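PDB 2I1S: plasmid pRiA4b Orf3-like domain-containing protein from Methanosarcina mazei, which is of unknown function but belongs to the plasmid pRiA4b ORF-3-like family, named after a plasmid reading frame. Local coordinates for residues Phe5-Lys16 / Gln112-Arg123. Residues are numbered along the deposited sequence; the frame is centred on the assembly and turned at random. Where two conformers were deposited one is given.
Sequences FEKVYHLKLSIK and QVKVRLEKILPR
Residues 5-16 and 112-123 form an antiparallel strand pair with a classic beta bulge, within a mixed sheet. Strand 22-29 continues the sheet beyond 7-15, and strand 100-105 beyond 111-122. At the bulge Glu-118 and Lys-119 both face His-10. The carbonyl His-10 O takes a short bond from Glu-118 N at 2.8 Å and a weak one from Lys-119 N at 3.4 Å.

At one end of the pair the Arg-123 guanidinium lies flat over one face of the Phe-5 ring. The planes are only 8° apart, and Arg-123 CZ sits 3.7 Å from the ring centroid, a cation-pi stack. The same group grips Phe-5 O side-on with NE and NH1, each at 3.2 Å. The NH1 bond uses a lone pair in the carbonyl plane; NE comes in tilted 35° from it. Phe-5 CG sits between its backbone N and carbonyl carbon (chi1 62°), which brings ring and carbonyl to the same guanidinium. With an alanine in place of Arg-123, the stack and the grip go together, which is likely to leave Phe-5 O without these two donors and the ring freer to turn.

The His-10 ring is covered on one face by Lys-119 CE, a CH-pi contact 4.1 Å from the centroid. Leu-121 CB reaches His-10 NE2 at 3.6 Å, and this buried nitrogen has no polar partner in the model.

On the other face of the sheet, Leu-117 CD1 packs against Tyr-9 CB at 3.5 Å and also meets Leu-11 CD2. Leu-13 CD2 lies against Val-115 CG1. Helix 34-44 covers Leu-11, Leu-13 and Val-115.

The chemistry is therefore divided: an apolar layer beneath the helix, and the cation-pi stack and two-nitrogen grip of Arg-123 on Phe-5 at the N-terminal end of 5-16.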
loop_
_atom_site.group_PDB
_atom_site.type_symbol
_atom_site.label_atom_id
_atom_site.label_comp_id
_atom_site.label_asym_id
_atom_site.label_seq_id
_atom_site.Cartn_x
_atom_site.Cartn_y
_atom_site.Cartn_z
ATOM N N PHE A 5 13.129 8.366 -17.631
ATOM C CA PHE A 5 11.755 7.878 -17.900
ATOM C C PHE A 5 10.932 9.046 -18.458
ATOM O O PHE A 5 11.231 10.225 -18.174
ATOM C CB PHE A 5 11.087 7.281 -16.629
ATOM C CG PHE A 5 10.918 8.280 -15.477
ATOM C CD1 PHE A 5 11.993 8.579 -14.626
ATOM C CD2 PHE A 5 9.691 8.892 -15.236
ATOM C CE1 PHE A 5 11.857 9.492 -13.586
ATOM C CE2 PHE A 5 9.540 9.803 -14.198
ATOM C CZ PHE A 5 10.627 10.102 -13.365
ATOM N N GLU A 6 9.892 8.718 -19.227
ATOM C CA GLU A 6 9.001 9.737 -19.804
ATOM C C GLU A 6 7.674 9.810 -19.048
ATOM O O GLU A 6 7.271 10.904 -18.608
ATOM C CB GLU A 6 8.706 9.454 -21.288
ATOM C CG GLU A 6 9.859 8.828 -22.095
ATOM C CD GLU A 6 10.820 9.874 -22.707
ATOM O OE1 GLU A 6 11.419 9.561 -23.787
ATOM O OE2 GLU A 6 10.976 10.999 -22.128
ATOM N N LYS A 7 6.997 8.656 -18.905
ATOM C CA LYS A 7 5.629 8.613 -18.330
ATOM C C LYS A 7 5.586 8.286 -16.828
ATOM O O LYS A 7 6.532 7.681 -16.272
ATOM C CB LYS A 7 4.742 7.621 -19.107
ATOM C CG LYS A 7 5.148 7.461 -20.596
ATOM C CD LYS A 7 4.012 6.973 -21.489
ATOM C CE LYS A 7 3.175 8.147 -22.056
ATOM N NZ LYS A 7 3.999 9.112 -22.861
ATOM N N VAL A 8 4.503 8.709 -16.172
ATOM C CA VAL A 8 4.227 8.287 -14.800
ATOM C C VAL A 8 2.890 7.517 -14.642
ATOM O O VAL A 8 1.883 7.831 -15.277
ATOM C CB VAL A 8 4.404 9.434 -13.764
ATOM C CG1 VAL A 8 5.812 9.952 -13.829
ATOM C CG2 VAL A 8 3.460 10.546 -14.008
ATOM N N TYR A 9 2.915 6.488 -13.804
ATOM C CA TYR A 9 1.730 5.696 -13.489
ATOM C C TYR A 9 1.003 6.320 -12.285
ATOM O O TYR A 9 1.593 6.438 -11.204
ATOM C CB TYR A 9 2.166 4.255 -13.190
ATOM C CG TYR A 9 2.704 3.465 -14.396
ATOM C CD1 TYR A 9 2.889 4.084 -15.649
ATOM C CD2 TYR A 9 3.012 2.093 -14.277
ATOM C CE1 TYR A 9 3.358 3.369 -16.757
ATOM C CE2 TYR A 9 3.480 1.362 -15.368
ATOM C CZ TYR A 9 3.654 2.010 -16.619
ATOM O OH TYR A 9 4.135 1.295 -17.727
ATOM N N HIS A 10 -0.260 6.734 -12.488
ATOM C CA HIS A 10 -1.154 7.176 -11.409
ATOM C C HIS A 10 -1.881 5.960 -10.809
ATOM O O HIS A 10 -2.773 5.355 -11.459
ATOM C CB HIS A 10 -2.170 8.214 -11.906
ATOM C CG HIS A 10 -1.541 9.386 -12.601
ATOM N ND1 HIS A 10 -1.893 10.693 -12.330
ATOM C CD2 HIS A 10 -0.577 9.453 -13.554
ATOM C CE1 HIS A 10 -1.177 11.513 -13.085
ATOM N NE2 HIS A 10 -0.366 10.784 -13.832
ATOM N N LEU A 11 -1.484 5.611 -9.573
ATOM C CA LEU A 11 -1.915 4.380 -8.914
ATOM C C LEU A 11 -2.854 4.702 -7.781
ATOM O O LEU A 11 -2.596 5.646 -7.042
ATOM C CB LEU A 11 -0.688 3.636 -8.342
ATOM C CG LEU A 11 0.368 3.180 -9.356
ATOM C CD1 LEU A 11 1.546 2.511 -8.625
ATOM C CD2 LEU A 11 -0.199 2.244 -10.487
ATOM N N LYS A 12 -3.939 3.950 -7.620
ATOM C CA LYS A 12 -4.630 3.984 -6.330
ATOM C C LYS A 12 -4.234 2.770 -5.524
ATOM O O LYS A 12 -4.073 1.678 -6.070
ATOM C CB LYS A 12 -6.136 4.040 -6.482
ATOM C CG LYS A 12 -6.866 4.377 -5.196
ATOM C CD LYS A 12 -8.352 4.352 -5.433
ATOM C CE LYS A 12 -9.061 4.459 -4.090
ATOM N NZ LYS A 12 -10.526 4.234 -4.149
ATOM N N LEU A 13 -4.020 2.990 -4.230
ATOM C CA LEU A 13 -3.676 1.936 -3.263
ATOM C C LEU A 13 -4.731 1.912 -2.186
ATOM O O LEU A 13 -4.947 2.939 -1.520
ATOM C CB LEU A 13 -2.342 2.212 -2.596
ATOM C CG LEU A 13 -1.175 2.674 -3.478
ATOM C CD1 LEU A 13 0.062 2.867 -2.628
ATOM C CD2 LEU A 13 -0.907 1.721 -4.628
ATOM N N SER A 14 -5.406 0.772 -2.018
ATOM C CA SER A 14 -6.434 0.660 -0.988
ATOM C C SER A 14 -6.211 -0.539 -0.088
ATOM O O SER A 14 -5.969 -1.650 -0.555
ATOM C CB SER A 14 -7.863 0.661 -1.584
ATOM O OG SER A 14 -8.323 -0.628 -1.982
ATOM N N ILE A 15 -6.283 -0.302 1.214
ATOM C CA ILE A 15 -6.280 -1.393 2.169
ATOM C C ILE A 15 -7.626 -2.127 2.021
ATOM O O ILE A 15 -8.712 -1.523 2.180
ATOM C CB ILE A 15 -6.063 -0.894 3.633
ATOM C CG1 ILE A 15 -4.664 -0.380 3.818
ATOM C CG2 ILE A 15 -6.249 -2.047 4.635
ATOM C CD1 ILE A 15 -4.449 0.224 5.166
ATOM N N LYS A 16 -7.552 -3.416 1.699
ATOM C CA LYS A 16 -8.750 -4.281 1.686
ATOM C C LYS A 16 -9.316 -4.638 3.054
ATOM O O LYS A 16 -8.579 -4.860 4.005
ATOM C CB LYS A 16 -8.414 -5.613 1.055
ATOM C CG LYS A 16 -8.229 -5.560 -0.433
ATOM C CD LYS A 16 -7.947 -6.959 -0.906
ATOM C CE LYS A 16 -9.065 -7.889 -0.465
ATOM N NZ LYS A 16 -9.188 -8.994 -1.469
ATOM N N GLN A 112 -3.503 -6.504 3.062
ATOM C CA GLN A 112 -3.592 -6.542 1.600
ATOM C C GLN A 112 -3.912 -5.196 1.053
ATOM O O GLN A 112 -4.886 -4.550 1.459
ATOM C CB GLN A 112 -4.629 -7.553 1.156
ATOM C CG GLN A 112 -4.225 -9.007 1.472
ATOM C CD GLN A 112 -5.320 -9.973 1.155
ATOM O OE1 GLN A 112 -6.472 -9.748 1.491
ATOM N NE2 GLN A 112 -4.973 -11.060 0.500
ATOM N N VAL A 113 -3.087 -4.763 0.121
ATOM C CA VAL A 113 -3.295 -3.504 -0.541
ATOM C C VAL A 113 -3.651 -3.788 -2.003
ATOM O O VAL A 113 -2.911 -4.499 -2.669
ATOM C CB VAL A 113 -2.041 -2.631 -0.462
ATOM C CG1 VAL A 113 -2.271 -1.289 -1.231
ATOM C CG2 VAL A 113 -1.614 -2.419 1.004
ATOM N N LYS A 114 -4.794 -3.270 -2.469
ATOM C CA LYS A 114 -5.148 -3.308 -3.896
ATOM C C LYS A 114 -4.399 -2.207 -4.601
ATOM O O LYS A 114 -4.350 -1.050 -4.135
ATOM C CB LYS A 114 -6.639 -3.091 -4.134
ATOM C CG LYS A 114 -7.573 -4.204 -3.772
ATOM C CD LYS A 114 -9.036 -3.696 -4.014
ATOM C CE LYS A 114 -10.060 -4.821 -4.364
ATOM N NZ LYS A 114 -10.739 -5.360 -3.142
ATOM N N VAL A 115 -3.786 -2.551 -5.713
ATOM C CA VAL A 115 -3.036 -1.542 -6.487
ATOM C C VAL A 115 -3.744 -1.467 -7.833
ATOM O O VAL A 115 -3.887 -2.470 -8.536
ATOM C CB VAL A 115 -1.521 -1.895 -6.656
ATOM C CG1 VAL A 115 -0.794 -0.784 -7.387
ATOM C CG2 VAL A 115 -0.849 -2.204 -5.294
ATOM N N ARG A 116 -4.260 -0.296 -8.152
ATOM C CA ARG A 116 -4.965 -0.100 -9.396
ATOM C C ARG A 116 -4.314 1.049 -10.169
ATOM O O ARG A 116 -4.190 2.143 -9.651
ATOM C CB ARG A 116 -6.448 0.161 -9.102
ATOM C CG ARG A 116 -7.210 0.817 -10.242
ATOM C CD ARG A 116 -7.879 -0.214 -11.147
ATOM N NE ARG A 116 -8.905 -0.979 -10.433
ATOM C CZ ARG A 116 -10.222 -0.822 -10.595
ATOM N NH1 ARG A 116 -10.715 0.076 -11.458
ATOM N NH2 ARG A 116 -11.051 -1.582 -9.887
ATOM N N LEU A 117 -3.852 0.757 -11.381
ATOM C CA LEU A 117 -3.488 1.790 -12.372
ATOM C C LEU A 117 -4.718 2.556 -12.885
ATOM O O LEU A 117 -5.623 1.965 -13.472
ATOM C CB LEU A 117 -2.748 1.151 -13.558
ATOM C CG LEU A 117 -2.153 2.043 -14.653
ATOM C CD1 LEU A 117 -0.955 2.878 -14.158
ATOM C CD2 LEU A 117 -1.772 1.186 -15.854
ATOM N N GLU A 118 -4.760 3.868 -12.655
ATOM C CA GLU A 118 -5.855 4.672 -13.198
ATOM C C GLU A 118 -5.467 5.406 -14.475
ATOM O O GLU A 118 -6.274 5.495 -15.397
ATOM C CB GLU A 118 -6.396 5.658 -12.165
ATOM C CG GLU A 118 -7.206 4.995 -11.047
ATOM C CD GLU A 118 -7.618 5.964 -9.938
ATOM O OE1 GLU A 118 -6.878 6.953 -9.681
ATOM O OE2 GLU A 118 -8.683 5.729 -9.316
ATOM N N LYS A 119 -4.242 5.944 -14.516
ATOM C CA LYS A 119 -3.776 6.762 -15.657
ATOM C C LYS A 119 -2.279 6.606 -15.854
ATOM O O LYS A 119 -1.519 6.524 -14.880
ATOM C CB LYS A 119 -4.040 8.250 -15.412
ATOM C CG LYS A 119 -5.488 8.674 -15.267
ATOM C CD LYS A 119 -5.660 9.678 -14.106
ATOM C CE LYS A 119 -4.975 11.014 -14.403
ATOM N NZ LYS A 119 -5.894 12.193 -14.214
ATOM N N ILE A 120 -1.872 6.556 -17.115
ATOM C CA ILE A 120 -0.476 6.657 -17.525
ATOM C C ILE A 120 -0.342 8.029 -18.193
ATOM O O ILE A 120 -1.025 8.293 -19.180
ATOM C CB ILE A 120 -0.099 5.545 -18.552
ATOM C CG1 ILE A 120 -0.203 4.140 -17.926
ATOM C CG2 ILE A 120 1.306 5.787 -19.130
ATOM C CD1 ILE A 120 0.286 3.009 -18.841
ATOM N N LEU A 121 0.511 8.911 -17.666
ATOM C CA LEU A 121 0.653 10.262 -18.229
ATOM C C LEU A 121 2.114 10.729 -18.336
ATOM O O LEU A 121 2.958 10.216 -17.599
ATOM C CB LEU A 121 -0.200 11.249 -17.423
ATOM C CG LEU A 121 -1.719 11.133 -17.656
ATOM C CD1 LEU A 121 -2.462 12.102 -16.750
ATOM C CD2 LEU A 121 -2.144 11.300 -19.130
ATOM N N PRO A 122 2.432 11.673 -19.278
ATOM C CA PRO A 122 3.810 12.184 -19.317
ATOM C C PRO A 122 4.166 12.821 -17.979
ATOM O O PRO A 122 3.303 13.422 -17.343
ATOM C CB PRO A 122 3.789 13.248 -20.442
ATOM C CG PRO A 122 2.636 12.903 -21.289
ATOM C CD PRO A 122 1.603 12.285 -20.335
ATOM N N ARG A 123 5.413 12.657 -17.540
ATOM C CA ARG A 123 5.855 13.252 -16.282
ATOM C C ARG A 123 5.887 14.780 -16.365
ATOM O O ARG A 123 6.059 15.361 -17.442
ATOM C CB ARG A 123 7.210 12.709 -15.871
ATOM C CG ARG A 123 8.393 13.208 -16.686
ATOM C CD ARG A 123 9.573 13.408 -15.746
ATOM N NE ARG A 123 10.725 12.626 -16.162
ATOM C CZ ARG A 123 11.861 12.552 -15.482
ATOM N NH1 ARG A 123 12.864 11.806 -15.955
ATOM N NH2 ARG A 123 11.998 13.219 -14.338
HETATM O O HOH W 1 -5.799 -5.897 4.590
#